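Local structure of aminopeptidase N (5DLL) at residues I167-D172 with Y197-V202; W325-L330 with A427-D432. The protein probably degrades intracellular peptides as a zinc-dependent aminopeptidase of the M1 family, releasing single amino acids, preferably alanine, from their N-termini. One frame throughout, in Å; residues are numbered along the deposited sequence.

Contact 1. Residues I167-D172 with Y197-V202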
ATOM      1  N   ILE A 167     -30.339  -4.562   3.561  1.00 40.33           N
ATOM      2  CA  ILE A 167     -30.248  -3.151   3.949  1.00 43.00           C
ATOM      3  C   ILE A 167     -29.336  -3.001   5.168  1.00 44.23           C
ATOM      4  O   ILE A 167     -29.722  -3.319   6.292  1.00 45.22           O
ATOM      5  CB  ILE A 167     -31.643  -2.519   4.201  1.00 48.05           C
ATOM      6  CG1 ILE A 167     -32.554  -3.446   5.016  1.00 45.09           C
ATOM      7  CG2 ILE A 167     -32.324  -2.198   2.874  1.00 48.80           C
ATOM      8  CD1 ILE A 167     -33.859  -2.800   5.430  1.00 44.07           C
ATOM      9  N   LEU A 168     -28.116  -2.517   4.927  1.00 43.35           N
ATOM     10  CA  LEU A 168     -27.052  -2.549   5.923  1.00 41.32           C
ATOM     11  C   LEU A 168     -26.556  -1.160   6.301  1.00 39.49           C
ATOM     12  O   LEU A 168     -26.657  -0.216   5.521  1.00 35.66           O
ATOM     13  CB  LEU A 168     -25.867  -3.356   5.394  1.00 42.96           C
ATOM     14  CG  LEU A 168     -26.169  -4.687   4.705  1.00 46.17           C
ATOM     15  CD1 LEU A 168     -24.865  -5.338   4.274  1.00 48.87           C
ATOM     16  CD2 LEU A 168     -26.969  -5.614   5.609  1.00 45.98           C
ATOM     17  N   SER A 169     -26.017  -1.062   7.515  1.00 38.29           N
ATOM     18  CA  SER A 169     -25.307   0.123   7.981  1.00 36.23           C
ATOM     19  C   SER A 169     -24.420  -0.279   9.156  1.00 35.73           C
ATOM     20  O   SER A 169     -24.261  -1.465   9.425  1.00 39.03           O
ATOM     21  CB  SER A 169     -26.279   1.237   8.380  1.00 37.47           C
ATOM     22  OG  SER A 169     -25.575   2.444   8.638  1.00 36.46           O
ATOM     23  N   ASN A 170     -23.858   0.700   9.860  1.00 38.98           N
ATOM     24  CA  ASN A 170     -22.859   0.422  10.902  1.00 41.11           C
ATOM     25  C   ASN A 170     -23.458  -0.143  12.193  1.00 41.29           C
ATOM     26  O   ASN A 170     -24.501   0.324  12.662  1.00 49.55           O
ATOM     27  CB  ASN A 170     -22.052   1.680  11.247  1.00 37.44           C
ATOM     28  CG  ASN A 170     -21.663   2.476  10.030  1.00 34.10           C
ATOM     29  OD1 ASN A 170     -22.421   3.325   9.572  1.00 38.59           O
ATOM     30  ND2 ASN A 170     -20.482   2.212   9.502  1.00 37.16           N
ATOM     31  N   GLY A 171     -22.768  -1.132  12.764  1.00 39.76           N
ATOM     32  CA  GLY A 171     -23.124  -1.705  14.058  1.00 37.89           C
ATOM     33  C   GLY A 171     -23.992  -2.946  13.961  1.00 37.28           C
ATOM     34  O   GLY A 171     -23.868  -3.741  13.025  1.00 32.88           O
ATOM     35  N   ASP A 172     -24.875  -3.109  14.940  1.00 39.47           N
ATOM     36  CA  ASP A 172     -25.709  -4.303  15.049  1.00 44.54           C
ATOM     37  C   ASP A 172     -27.161  -3.971  14.718  1.00 41.55           C
ATOM     38  O   ASP A 172     -27.663  -2.909  15.087  1.00 40.22           O
ATOM     39  CB  ASP A 172     -25.626  -4.886  16.468  1.00 49.48           C
ATOM     40  CG  ASP A 172     -24.192  -5.088  16.946  1.00 51.46           C
ATOM     41  OD1 ASP A 172     -23.413  -5.763  16.241  1.00 55.30           O
ATOM     42  OD2 ASP A 172     -23.843  -4.583  18.039  1.00 51.74           O
ATOM     43  N   TYR A 197     -16.997  10.264   8.466  1.00 36.38           N
ATOM     44  CA  TYR A 197     -16.318   9.700   7.290  1.00 35.24           C
ATOM     45  C   TYR A 197     -16.303   8.167   7.305  1.00 34.73           C
ATOM     46  O   TYR A 197     -16.065   7.529   6.271  1.00 38.62           O
ATOM     47  CB  TYR A 197     -14.897  10.273   7.130  1.00 37.20           C
ATOM     48  CG  TYR A 197     -13.830   9.669   8.026  1.00 38.69           C
ATOM     49  CD1 TYR A 197     -13.184   8.485   7.671  1.00 39.16           C
ATOM     50  CD2 TYR A 197     -13.444  10.295   9.210  1.00 38.57           C
ATOM     51  CE1 TYR A 197     -12.200   7.928   8.481  1.00 40.15           C
ATOM     52  CE2 TYR A 197     -12.459   9.748  10.025  1.00 40.99           C
ATOM     53  CZ  TYR A 197     -11.841   8.560   9.657  1.00 40.85           C
ATOM     54  OH  TYR A 197     -10.869   8.002  10.457  1.00 38.65           O
ATOM     55  N   LEU A 198     -16.567   7.588   8.475  1.00 34.70           N
ATOM     56  CA  LEU A 198     -16.695   6.138   8.639  1.00 34.64           C
ATOM     57  C   LEU A 198     -18.134   5.651   8.579  1.00 33.99           C
ATOM     58  O   LEU A 198     -18.396   4.463   8.794  1.00 38.94           O
ATOM     59  CB  LEU A 198     -16.104   5.711   9.978  1.00 32.70           C
ATOM     60  CG  LEU A 198     -14.633   6.045  10.141  1.00 32.85           C
ATOM     61  CD1 LEU A 198     -14.261   5.883  11.597  1.00 35.46           C
ATOM     62  CD2 LEU A 198     -13.778   5.169   9.238  1.00 32.86           C
ATOM     63  N   PHE A 199     -19.070   6.551   8.306  1.00 34.19           N
ATOM     64  CA  PHE A 199     -20.454   6.147   8.133  1.00 34.80           C
ATOM     65  C   PHE A 199     -20.595   5.441   6.786  1.00 36.19           C
ATOM     66  O   PHE A 199     -19.996   5.868   5.789  1.00 41.18           O
ATOM     67  CB  PHE A 199     -21.412   7.343   8.208  1.00 33.76           C
ATOM     68  CG  PHE A 199     -22.798   7.014   7.751  1.00 33.54           C
ATOM     69  CD1 PHE A 199     -23.141   7.120   6.408  1.00 34.41           C
ATOM     70  CD2 PHE A 199     -23.741   6.546   8.644  1.00 32.93           C
ATOM     71  CE1 PHE A 199     -24.407   6.779   5.970  1.00 33.92           C
ATOM     72  CE2 PHE A 199     -25.014   6.206   8.212  1.00 33.96           C
ATOM     73  CZ  PHE A 199     -25.346   6.323   6.876  1.00 33.86           C
ATOM     74  N   ALA A 200     -21.383   4.367   6.763  1.00 33.65           N
ATOM     75  CA  ALA A 200     -21.709   3.676   5.516  1.00 33.43           C
ATOM     76  C   ALA A 200     -23.131   3.125   5.503  1.00 36.56           C
ATOM     77  O   ALA A 200     -23.697   2.774   6.548  1.00 34.49           O
ATOM     78  CB  ALA A 200     -20.712   2.560   5.248  1.00 33.55           C
ATOM     79  N   LEU A 201     -23.690   3.056   4.297  1.00 38.44           N
ATOM     80  CA  LEU A 201     -24.991   2.447   4.053  1.00 40.05           C
ATOM     81  C   LEU A 201     -24.914   1.647   2.760  1.00 40.34           C
ATOM     82  O   LEU A 201     -24.299   2.091   1.792  1.00 50.34           O
ATOM     83  CB  LEU A 201     -26.072   3.525   3.941  1.00 43.09           C
ATOM     84  CG  LEU A 201     -27.492   3.056   3.568  1.00 46.99           C
ATOM     85  CD1 LEU A 201     -28.550   3.925   4.238  1.00 46.12           C
ATOM     86  CD2 LEU A 201     -27.714   3.009   2.058  1.00 47.78           C
ATOM     87  N   VAL A 202     -25.530   0.469   2.751  1.00 40.45           N
ATOM     88  CA  VAL A 202     -25.650  -0.343   1.538  1.00 37.97           C
ATOM     89  C   VAL A 202     -27.027  -0.997   1.478  1.00 38.05           C
ATOM     90  O   VAL A 202     -27.507  -1.538   2.474  1.00 40.40           O
ATOM     91  CB  VAL A 202     -24.583  -1.454   1.484  1.00 39.08           C
ATOM     92  CG1 VAL A 202     -24.814  -2.359   0.276  1.00 43.21           C
ATOM     93  CG2 VAL A 202     -23.181  -0.858   1.466  1.00 36.35           C
TER
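Leu168 N donates to Val202 O in a short, nearly straight hydrogen bond (2.7 Å), and the CA of Ile167 adds a weaker C-H...O contact to the same oxygen. This begins an antiparallel pairing of strands 166-169 and 201-204, at the edge of a four-stranded sheet in the N-terminal domain of the M1 fold. Val202 N returns a bond to Leu168 O (3.1 Å), and the two reciprocal bonds make Leu168 and Val202 a hydrogen-bonded pair. Their side chains lie on one face of the sheet, where both touch Val265 of strand 261-267.

Past this pair, side chains take over the bonding. Ser169 holds OG anti to its backbone N (chi1 -171°) and reaches Ala200 O (2.8 Å), close to the carbonyl axis. Asn170 lays its carboxamide along the backbone of 198-200: OD1 accepts from Ala200 N (3.2 Å), in plane and on a lone pair, while ND2 makes a weak, bent bond to Leu198 O and a further bond to Lys278 O. The carboxamide thus accepts through OD1 and donates through ND2 in place of the ladder bonds, which stop where the strand gives way to loop, and Ala200 N and Lys278 O together would fix its rotation. Phe199, which meets Phe137 edge-to-face, sets its ring beside these polar groups, its CD2 3.6 Å from Asn170 OD1 and its CE2 near Ser169 OG.

Contact 2. Residues W325-L330 with A427-D432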
ATOM      1  N   TRP A 325      -6.990  16.234   9.038  1.00 44.49           N
ATOM      2  CA  TRP A 325      -6.431  15.434   7.943  1.00 45.51           C
ATOM      3  C   TRP A 325      -4.922  15.616   7.722  1.00 45.26           C
ATOM      4  O   TRP A 325      -4.352  14.966   6.848  1.00 50.87           O
ATOM      5  CB  TRP A 325      -7.193  15.712   6.645  1.00 49.11           C
ATOM      6  CG  TRP A 325      -8.653  15.385   6.750  1.00 49.87           C
ATOM      7  CD1 TRP A 325      -9.695  16.269   6.759  1.00 44.16           C
ATOM      8  CD2 TRP A 325      -9.231  14.081   6.882  1.00 44.72           C
ATOM      9  NE1 TRP A 325     -10.888  15.593   6.879  1.00 46.08           N
ATOM     10  CE2 TRP A 325     -10.631  14.249   6.957  1.00 46.11           C
ATOM     11  CE3 TRP A 325      -8.701  12.787   6.939  1.00 42.45           C
ATOM     12  CZ2 TRP A 325     -11.508  13.169   7.085  1.00 47.19           C
ATOM     13  CZ3 TRP A 325      -9.573  11.713   7.067  1.00 44.71           C
ATOM     14  CH2 TRP A 325     -10.960  11.910   7.141  1.00 45.04           C
ATOM     15  N   PHE A 326      -4.278  16.485   8.504  1.00 44.24           N
ATOM     16  CA  PHE A 326      -2.804  16.574   8.520  1.00 48.83           C
ATOM     17  C   PHE A 326      -2.243  15.409   9.339  1.00 42.96           C
ATOM     18  O   PHE A 326      -1.092  14.988   9.173  1.00 39.95           O
ATOM     19  CB  PHE A 326      -2.326  17.900   9.132  1.00 48.71           C
ATOM     20  CG  PHE A 326      -2.829  19.126   8.418  1.00 48.53           C
ATOM     21  CD1 PHE A 326      -4.026  19.728   8.792  1.00 49.96           C
ATOM     22  CD2 PHE A 326      -2.097  19.692   7.384  1.00 50.54           C
ATOM     23  CE1 PHE A 326      -4.486  20.863   8.142  1.00 48.61           C
ATOM     24  CE2 PHE A 326      -2.548  20.827   6.730  1.00 49.27           C
ATOM     25  CZ  PHE A 326      -3.745  21.415   7.111  1.00 51.55           C
ATOM     26  N   GLN A 327      -3.100  14.893  10.214  1.00 41.18           N
ATOM     27  CA  GLN A 327      -2.788  13.810  11.128  1.00 41.79           C
ATOM     28  C   GLN A 327      -2.970  12.421  10.485  1.00 41.65           C
ATOM     29  O   GLN A 327      -3.167  11.427  11.184  1.00 43.90           O
ATOM     30  CB  GLN A 327      -3.691  13.957  12.368  1.00 45.49           C
ATOM     31  CG  GLN A 327      -3.007  14.456  13.633  1.00 48.85           C
ATOM     32  CD  GLN A 327      -2.251  15.766  13.486  1.00 48.12           C
ATOM     33  OE1 GLN A 327      -1.052  15.839  13.764  1.00 58.92           O
ATOM     34  NE2 GLN A 327      -2.949  16.807  13.079  1.00 45.88           N
ATOM     35  N   LEU A 328      -2.860  12.351   9.161  1.00 46.66           N
ATOM     36  CA  LEU A 328      -3.168  11.134   8.409  1.00 45.48           C
ATOM     37  C   LEU A 328      -2.034  10.103   8.471  1.00 47.53           C
ATOM     38  O   LEU A 328      -2.264   8.912   8.253  1.00 61.77           O
ATOM     39  CB  LEU A 328      -3.489  11.498   6.953  1.00 47.88           C
ATOM     40  CG  LEU A 328      -4.603  10.739   6.223  1.00 48.79           C
ATOM     41  CD1 LEU A 328      -5.854  10.578   7.071  1.00 53.16           C
ATOM     42  CD2 LEU A 328      -4.939  11.471   4.937  1.00 51.12           C
ATOM     43  N   SER A 329      -0.817  10.558   8.775  1.00 51.37           N
ATOM     44  CA  SER A 329       0.324   9.656   9.008  1.00 47.70           C
ATOM     45  C   SER A 329       0.194   8.842  10.305  1.00 48.95           C
ATOM     46  O   SER A 329       0.964   7.905  10.527  1.00 48.46           O
ATOM     47  CB  SER A 329       1.634  10.448   9.040  1.00 46.83           C
ATOM     48  OG  SER A 329       1.654  11.362  10.125  1.00 50.76           O
ATOM     49  N   LEU A 330      -0.754   9.226  11.163  1.00 53.65           N
ATOM     50  CA  LEU A 330      -1.129   8.445  12.342  1.00 47.64           C
ATOM     51  C   LEU A 330      -2.287   7.477  12.048  1.00 49.96           C
ATOM     52  O   LEU A 330      -2.228   6.311  12.444  1.00 50.70           O
ATOM     53  CB  LEU A 330      -1.518   9.374  13.495  1.00 49.71           C
ATOM     54  CG  LEU A 330      -2.035   8.686  14.764  1.00 54.45           C
ATOM     55  CD1 LEU A 330      -0.965   7.775  15.349  1.00 56.75           C
ATOM     56  CD2 LEU A 330      -2.496   9.716  15.782  1.00 56.15           C
ATOM     57  N   ALA A 427     -10.530  12.061  18.889  1.00 42.02           N
ATOM     58  CA  ALA A 427      -9.798  12.384  17.673  1.00 42.89           C
ATOM     59  C   ALA A 427      -8.521  13.102  18.092  1.00 44.02           C
ATOM     60  O   ALA A 427      -8.579  14.154  18.731  1.00 50.45           O
ATOM     61  CB  ALA A 427     -10.642  13.262  16.771  1.00 41.88           C
ATOM     62  N   VAL A 428      -7.372  12.540  17.734  1.00 42.24           N
ATOM     63  CA  VAL A 428      -6.103  12.945  18.336  1.00 46.02           C
ATOM     64  C   VAL A 428      -5.012  13.232  17.310  1.00 42.36           C
ATOM     65  O   VAL A 428      -5.185  12.985  16.117  1.00 38.83           O
ATOM     66  CB  VAL A 428      -5.610  11.875  19.341  1.00 53.02           C
ATOM     67  CG1 VAL A 428      -6.697  11.582  20.369  1.00 55.93           C
ATOM     68  CG2 VAL A 428      -5.178  10.598  18.625  1.00 47.53           C
ATOM     69  N   THR A 429      -3.890  13.758  17.799  1.00 44.14           N
ATOM     70  CA  THR A 429      -2.761  14.139  16.957  1.00 44.87           C
ATOM     71  C   THR A 429      -1.608  13.140  17.008  1.00 46.27           C
ATOM     72  O   THR A 429      -1.562  12.267  17.874  1.00 40.07           O
ATOM     73  CB  THR A 429      -2.209  15.526  17.346  1.00 48.30           C
ATOM     74  OG1 THR A 429      -1.476  15.437  18.576  1.00 62.26           O
ATOM     75  CG2 THR A 429      -3.339  16.528  17.496  1.00 48.51           C
ATOM     76  N   CYS A 430      -0.674  13.306  16.075  1.00 51.68           N
ATOM     77  CA  CYS A 430       0.557  12.520  16.020  1.00 50.76           C
ATOM     78  C   CYS A 430       1.383  12.685  17.302  1.00 54.88           C
ATOM     79  O   CYS A 430       2.078  11.756  17.720  1.00 59.41           O
ATOM     80  CB  CYS A 430       1.405  12.944  14.811  1.00 52.37           C
ATOM     81  SG  CYS A 430       0.709  12.539  13.184  1.00 56.97           S
ATOM     82  N   ASP A 431       1.312  13.866  17.913  1.00 51.04           N
ATOM     83  CA  ASP A 431       1.989  14.120  19.184  1.00 52.71           C
ATOM     84  C   ASP A 431       1.360  13.339  20.336  1.00 54.32           C
ATOM     85  O   ASP A 431       2.067  12.907  21.244  1.00 61.42           O
ATOM     86  CB  ASP A 431       2.022  15.621  19.507  1.00 55.09           C
ATOM     87  CG  ASP A 431       3.192  16.338  18.839  1.00 65.18           C
ATOM     88  OD1 ASP A 431       3.535  15.992  17.685  1.00 63.03           O
ATOM     89  OD2 ASP A 431       3.773  17.245  19.476  1.00 70.10           O
ATOM     90  N   ASP A 432       0.040  13.155  20.301  1.00 53.90           N
ATOM     91  CA  ASP A 432      -0.650  12.354  21.322  1.00 52.56           C
ATOM     92  C   ASP A 432      -0.197  10.883  21.328  1.00 46.15           C
ATOM     93  O   ASP A 432      -0.140  10.250  22.385  1.00 46.49           O
ATOM     94  CB  ASP A 432      -2.174  12.430  21.145  1.00 53.71           C
ATOM     95  CG  ASP A 432      -2.738  13.814  21.443  1.00 51.25           C
ATOM     96  OD1 ASP A 432      -2.374  14.408  22.481  1.00 46.51           O
ATOM     97  OD2 ASP A 432      -3.564  14.303  20.640  1.00 50.58           O
TER
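A bend at chi2 (54°) folds the Gln327 side chain alongside Thr429, so that CG lies over Thr429 CA and OE1 faces Cys430 N. Leu330, with CG anti to its backbone N (chi1 176°), sends CD2 to Thr429 O and to CG2 of Val428 (4.0 Å). Two helix starts meet here within the catalytic domain: Gln327 is the N-cap residue of helix 328-346, and Thr429 is that of helix 430-439. The bond from Cys430 N to Gln327 OE1 is straight but long (3.4 Å) and weak. Thr429 and Asp432 form a capping box, in which Thr429 OG1 accepts from Asp432 N and Asp432 OD2 accepts from Thr429 N (2.9 Å), 19° out of the carboxylate plane on its anti side. Cys430 SG, anti to its own carbonyl carbon, lies beside Ser329 OG and Leu330 CB, and Tyr452 touches both Ser329 and Cys430. The Cys430 amide thus finds an acceptor, though a weak one, in Gln327, while the capping box serves the Asp432 amide: the start of helix 430-439 is satisfied partly by its own residues and partly from the other helix start.

Contacts 1 and 2 have centres 24 Å apart and lie in series along the chain, the first in the N-terminal domain and the second in the catalytic domain. They meet through Tyr197 and Trp325, whose rings pack edge-to-face with Tyr197 CD2 3.6 Å from Trp325 CH2; Tyr197 OH also bonds to Thr321 OG1, in the short strand that pairs with 427-428. Each contact approaches the metal site from its own domain: the side chain of Leu198 lies about 9 Å from the zinc ion and that of Leu330 about 11 Å. The zinc is bound by His309, His313 and Glu332, and helix 328-346, which starts in contact 2, supplies Glu332.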